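Local structure of transcription termination factor NusA (Planctomyces limnophilus, 4MTN) at residues 201-206 against 299-304; 260-265 against 289-294. The protein probably takes part in both transcription termination and antitermination, binding the core RNA polymerase and nascent RNA. All coordinates share one frame; numbering follows the deposited sequence.

Interaction 1: residues 201-206 against 299-304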
loop_
_atom_site.group_PDB
_atom_site.type_symbol
_atom_site.label_atom_id
_atom_site.label_comp_id
_atom_site.label_asym_id
_atom_site.label_seq_id
_atom_site.Cartn_x
_atom_site.Cartn_y
_atom_site.Cartn_z
ATOM N N ALA A 201 -5.811 -8.858 -5.024
ATOM C CA ALA A 201 -6.304 -8.773 -3.654
ATOM C C ALA A 201 -5.569 -9.782 -2.779
ATOM O O ALA A 201 -5.614 -10.983 -3.041
ATOM C CB ALA A 201 -7.797 -9.018 -3.610
ATOM N N ARG A 202 -4.898 -9.301 -1.737
ATOM C CA ARG A 202 -4.024 -10.169 -0.957
ATOM C C ARG A 202 -4.247 -10.128 0.553
ATOM O O ARG A 202 -4.421 -9.062 1.145
ATOM C CB ARG A 202 -2.561 -9.823 -1.246
ATOM C CG ARG A 202 -1.574 -10.711 -0.508
ATOM C CD ARG A 202 -0.132 -10.326 -0.777
ATOM N NE ARG A 202 0.781 -11.368 -0.320
ATOM C CZ ARG A 202 2.095 -11.214 -0.193
ATOM N NH1 ARG A 202 2.661 -10.050 -0.485
ATOM N NH2 ARG A 202 2.841 -12.224 0.233
ATOM N N GLU A 203 -4.250 -11.311 1.163
ATOM C CA GLU A 203 -4.021 -11.444 2.596
ATOM C C GLU A 203 -2.705 -12.191 2.780
ATOM O O GLU A 203 -2.627 -13.393 2.524
ATOM C CB GLU A 203 -5.172 -12.176 3.281
ATOM C CG GLU A 203 -6.449 -11.359 3.374
ATOM C CD GLU A 203 -7.482 -11.993 4.282
ATOM O OE1 GLU A 203 -7.140 -12.964 4.991
ATOM O OE2 GLU A 203 -8.637 -11.519 4.287
ATOM N N ALA A 204 -1.683 -11.470 3.232
ATOM C CA ALA A 204 -0.307 -11.961 3.205
ATOM C C ALA A 204 -0.106 -13.251 3.993
ATOM O O ALA A 204 -0.457 -13.340 5.168
ATOM C CB ALA A 204 0.636 -10.887 3.723
ATOM N N GLY A 205 0.473 -14.246 3.328
ATOM C CA GLY A 205 0.765 -15.523 3.952
ATOM C C GLY A 205 -0.406 -16.483 3.929
ATOM O O GLY A 205 -0.301 -17.608 4.419
ATOM N N TYR A 206 -1.524 -16.048 3.356
ATOM C CA TYR A 206 -2.730 -16.867 3.350
ATOM C C TYR A 206 -3.326 -17.055 1.955
ATOM O O TYR A 206 -3.274 -18.153 1.403
ATOM C CB TYR A 206 -3.772 -16.260 4.290
ATOM C CG TYR A 206 -3.366 -16.317 5.746
ATOM C CD1 TYR A 206 -2.722 -15.247 6.353
ATOM C CD2 TYR A 206 -3.620 -17.448 6.510
ATOM C CE1 TYR A 206 -2.347 -15.300 7.684
ATOM C CE2 TYR A 206 -3.250 -17.509 7.841
ATOM C CZ TYR A 206 -2.613 -16.435 8.422
ATOM O OH TYR A 206 -2.245 -16.499 9.746
ATOM N N VAL A 299 -15.160 -13.557 0.349
ATOM C CA VAL A 299 -15.866 -12.337 -0.040
ATOM C C VAL A 299 -14.990 -11.101 0.152
ATOM O O VAL A 299 -14.975 -10.199 -0.689
ATOM C CB VAL A 299 -17.170 -12.159 0.765
ATOM C CG1 VAL A 299 -17.811 -10.815 0.463
ATOM C CG2 VAL A 299 -18.136 -13.284 0.460
ATOM N N ARG A 300 -14.259 -11.078 1.263
ATOM C CA ARG A 300 -13.361 -9.978 1.596
ATOM C C ARG A 300 -12.353 -9.725 0.478
ATOM O O ARG A 300 -12.140 -8.585 0.069
ATOM C CB ARG A 300 -12.629 -10.278 2.906
ATOM C CG ARG A 300 -11.951 -9.083 3.551
ATOM C CD ARG A 300 -11.141 -9.530 4.755
ATOM N NE ARG A 300 -11.845 -10.557 5.519
ATOM C CZ ARG A 300 -11.259 -11.380 6.382
ATOM N NH1 ARG A 300 -9.952 -11.302 6.593
ATOM N NH2 ARG A 300 -11.978 -12.285 7.032
ATOM N N LEU A 301 -11.742 -10.799 -0.013
ATOM C CA LEU A 301 -10.788 -10.701 -1.112
ATOM C C LEU A 301 -11.492 -10.372 -2.424
ATOM O O LEU A 301 -10.970 -9.623 -3.249
ATOM C CB LEU A 301 -9.995 -12.002 -1.253
ATOM C CG LEU A 301 -8.986 -12.299 -0.143
ATOM C CD1 LEU A 301 -8.331 -13.653 -0.357
ATOM C CD2 LEU A 301 -7.938 -11.198 -0.070
ATOM N N ALA A 302 -12.682 -10.934 -2.610
ATOM C CA ALA A 302 -13.468 -10.687 -3.812
ATOM C C ALA A 302 -13.895 -9.226 -3.892
ATOM O O ALA A 302 -14.063 -8.676 -4.980
ATOM C CB ALA A 302 -14.681 -11.597 -3.850
ATOM N N SER A 303 -14.066 -8.603 -2.731
ATOM C CA SER A 303 -14.440 -7.195 -2.661
ATOM C C SER A 303 -13.285 -6.299 -3.096
ATOM O O SER A 303 -13.476 -5.372 -3.885
ATOM C CB SER A 303 -14.890 -6.830 -1.246
ATOM O OG SER A 303 -16.054 -7.550 -0.883
ATOM N N LYS A 304 -12.092 -6.577 -2.578
ATOM C CA LYS A 304 -10.893 -5.840 -2.965
ATOM C C LYS A 304 -10.619 -5.971 -4.459
ATOM O O LYS A 304 -10.272 -4.996 -5.126
ATOM C CB LYS A 304 -9.672 -6.330 -2.184
ATOM C CG LYS A 304 -9.555 -5.820 -0.762
ATOM C CD LYS A 304 -8.095 -5.824 -0.322
ATOM C CE LYS A 304 -7.955 -5.735 1.187
ATOM N NZ LYS A 304 -8.323 -7.016 1.850
#
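Charge pairing holds the more exposed part of this contact. E203 has CG anti to its carbonyl carbon (chi1 -72°) and runs extended toward the helix, while R300 bends at chi3 and crosses it at about a right angle. In the salt bridge OE2 of E203 lies 2.7 Å from NH1 of R300, the carboxylate and guanidinium planes 24° apart. The other oxygen, OE1, takes a weak hydrogen bond from Q297. K304 NZ stands 5.1 Å from E203 OE2, perhaps near enough to favour the carboxylate form.

The apolar part is small. CB of A201 lies 4.2 Å from CD2 of L301 and 3.6 Å from CB of K304, alanine being short enough to lie against the L301 carbonyl O. CD2 of L301 stands 3.8 Å from CG of E203, whose methylene serves as hydrocarbon.

R202 points away, its guanidinium held by E243 and the carbonyls of R173 and H175. The axes of strand 201-203 and helix 299-304 approach to 7.5 Å, their directions 143° apart, roughly antiparallel. Strand 195-203 edges the first KH domain's sheet and helix 297-306 belongs to the second, so the contact packs NusA's tandem KH domains together; L301 also reaches strand 207-214.

Interaction 2: residues 260-265 against 289-294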
loop_
_atom_site.group_PDB
_atom_site.type_symbol
_atom_site.label_atom_id
_atom_site.label_comp_id
_atom_site.label_asym_id
_atom_site.label_seq_id
_atom_site.Cartn_x
_atom_site.Cartn_y
_atom_site.Cartn_z
ATOM N N ASN A 260 -16.767 -14.529 -11.097
ATOM C CA ASN A 260 -15.417 -15.061 -11.241
ATOM C C ASN A 260 -14.604 -14.907 -9.962
ATOM O O ASN A 260 -13.834 -15.794 -9.592
ATOM C CB ASN A 260 -14.692 -14.369 -12.399
ATOM C CG ASN A 260 -15.234 -14.775 -13.754
ATOM O OD1 ASN A 260 -16.223 -15.501 -13.849
ATOM N ND2 ASN A 260 -14.586 -14.304 -14.814
ATOM N N ALA A 261 -14.779 -13.774 -9.290
ATOM C CA ALA A 261 -14.050 -13.487 -8.061
ATOM C C ALA A 261 -14.656 -14.229 -6.872
ATOM O O ALA A 261 -14.002 -14.413 -5.846
ATOM C CB ALA A 261 -14.028 -11.987 -7.798
HETATM N N MSE A 262 -15.906 -14.657 -7.021
HETATM C CA MSE A 262 -16.612 -15.354 -5.950
HETATM C C MSE A 262 -16.341 -16.855 -5.962
HETATM O O MSE A 262 -16.866 -17.592 -5.126
HETATM C CB MSE A 262 -18.117 -15.096 -6.048
HETATM C CG MSE A 262 -18.539 -13.706 -5.601
HETATM SE SE MSE A 262 -18.077 -13.345 -3.742
HETATM C CE MSE A 262 -19.101 -14.771 -2.896
ATOM N N GLN A 263 -15.528 -17.304 -6.915
ATOM C CA GLN A 263 -15.128 -18.705 -6.991
ATOM C C GLN A 263 -14.406 -19.118 -5.709
ATOM O O GLN A 263 -13.772 -18.283 -5.063
ATOM C CB GLN A 263 -14.236 -18.942 -8.213
ATOM C CG GLN A 263 -14.960 -18.837 -9.548
ATOM C CD GLN A 263 -15.949 -19.966 -9.772
ATOM O OE1 GLN A 263 -15.798 -21.058 -9.222
ATOM N NE2 GLN A 263 -16.969 -19.710 -10.584
ATOM N N PRO A 264 -14.487 -20.407 -5.334
ATOM C CA PRO A 264 -15.140 -21.549 -5.995
ATOM C C PRO A 264 -16.670 -21.514 -5.990
ATOM O O PRO A 264 -17.288 -22.237 -6.771
ATOM C CB PRO A 264 -14.643 -22.755 -5.184
ATOM C CG PRO A 264 -13.471 -22.258 -4.401
ATOM C CD PRO A 264 -13.772 -20.828 -4.119
ATOM N N SER A 265 -17.268 -20.701 -5.124
ATOM C CA SER A 265 -18.721 -20.677 -4.977
ATOM C C SER A 265 -19.432 -20.251 -6.261
ATOM O O SER A 265 -18.900 -19.470 -7.050
ATOM C CB SER A 265 -19.126 -19.747 -3.832
ATOM O OG SER A 265 -18.842 -18.395 -4.147
ATOM N N SER A 289 -21.826 -20.969 2.779
ATOM C CA SER A 289 -20.632 -21.062 3.614
ATOM C C SER A 289 -19.356 -20.923 2.792
ATOM O O SER A 289 -18.388 -20.300 3.227
ATOM C CB SER A 289 -20.616 -22.388 4.379
ATOM O OG SER A 289 -19.421 -22.532 5.129
ATOM N N LEU A 290 -19.361 -21.509 1.599
ATOM C CA LEU A 290 -18.197 -21.472 0.726
ATOM C C LEU A 290 -17.994 -20.066 0.165
ATOM O O LEU A 290 -16.861 -19.622 -0.033
ATOM C CB LEU A 290 -18.352 -22.490 -0.408
ATOM C CG LEU A 290 -17.084 -23.046 -1.060
ATOM C CD1 LEU A 290 -17.364 -24.413 -1.666
ATOM C CD2 LEU A 290 -16.552 -22.098 -2.122
ATOM N N ALA A 291 -19.101 -19.373 -0.085
ATOM C CA ALA A 291 -19.061 -18.018 -0.620
ATOM C C ALA A 291 -18.371 -17.068 0.353
ATOM O O ALA A 291 -17.511 -16.284 -0.043
ATOM C CB ALA A 291 -20.469 -17.527 -0.934
ATOM N N ILE A 292 -18.747 -17.156 1.624
ATOM C CA ILE A 292 -18.192 -16.293 2.662
ATOM C C ILE A 292 -16.715 -16.581 2.918
ATOM O O ILE A 292 -15.883 -15.674 2.891
ATOM C CB ILE A 292 -18.962 -16.449 3.988
ATOM C CG1 ILE A 292 -20.433 -16.064 3.802
ATOM C CG2 ILE A 292 -18.322 -15.608 5.080
ATOM C CD1 ILE A 292 -20.638 -14.652 3.303
ATOM N N GLY A 293 -16.394 -17.849 3.154
ATOM C CA GLY A 293 -15.041 -18.243 3.500
ATOM C C GLY A 293 -14.940 -18.581 4.973
ATOM O O GLY A 293 -15.912 -18.424 5.714
ATOM N N LYS A 294 -13.768 -19.048 5.394
ATOM C CA LYS A 294 -13.542 -19.453 6.780
ATOM C C LYS A 294 -13.860 -18.328 7.760
ATOM O O LYS A 294 -14.837 -18.398 8.506
ATOM C CB LYS A 294 -12.095 -19.913 6.968
#
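The pyrrolidine ring of P264, entered through a cis peptide bond, is met by one methyl of L290. CD2 of L290 stands 3.7 Å from CD of P264 and nearly as close to CB and CG, so it lies over the ring rather than against one corner. CD2 of L290 also comes to 3.4 Å from the backbone N of S265; leucine suits the place because its branch, with CG anti to the backbone N (chi1 -154°), covers proline and serine together.

Deeper in, the selenomethionine M262, bent at chi2 and chi3, sets CE 3.6 Å from CB of A291 and beside that residue's carbonyl O, which accepts a hydrogen bond from N298. The elements belong to the second of NusA's two KH domains: helix 285-292 ends at G293, whose positive phi suits glycine, and the GXXG loop typical of KH domains begins there.

S265 turns OG back on its own turn, donating to the M262 carbonyl O, and rests that oxygen 3.6 Å from CA of A291. An alanine here would probably loosen the turn, having no hydroxyl to tie it to the M262 carbonyl. A291 is small enough to admit both neighbours, and its CB also touches V312.

The two contacts lie on different sides of helix 297-306, their centres about 12 Å apart. Interaction 1 joins that helix, part of the second KH domain, to an outer strand of the first, and so is an interface between domains: partly buried, with charged groups toward its exposed side. Interaction 2 is internal to the second KH domain and largely buried, with no salt bridge; its polar element is a hydroxyl bonded within one segment, and its more exposed margin is apolar. They meet where V299, on the helix face turned from the strand, touches M262, A291 and I292, and where A302 packs against A261.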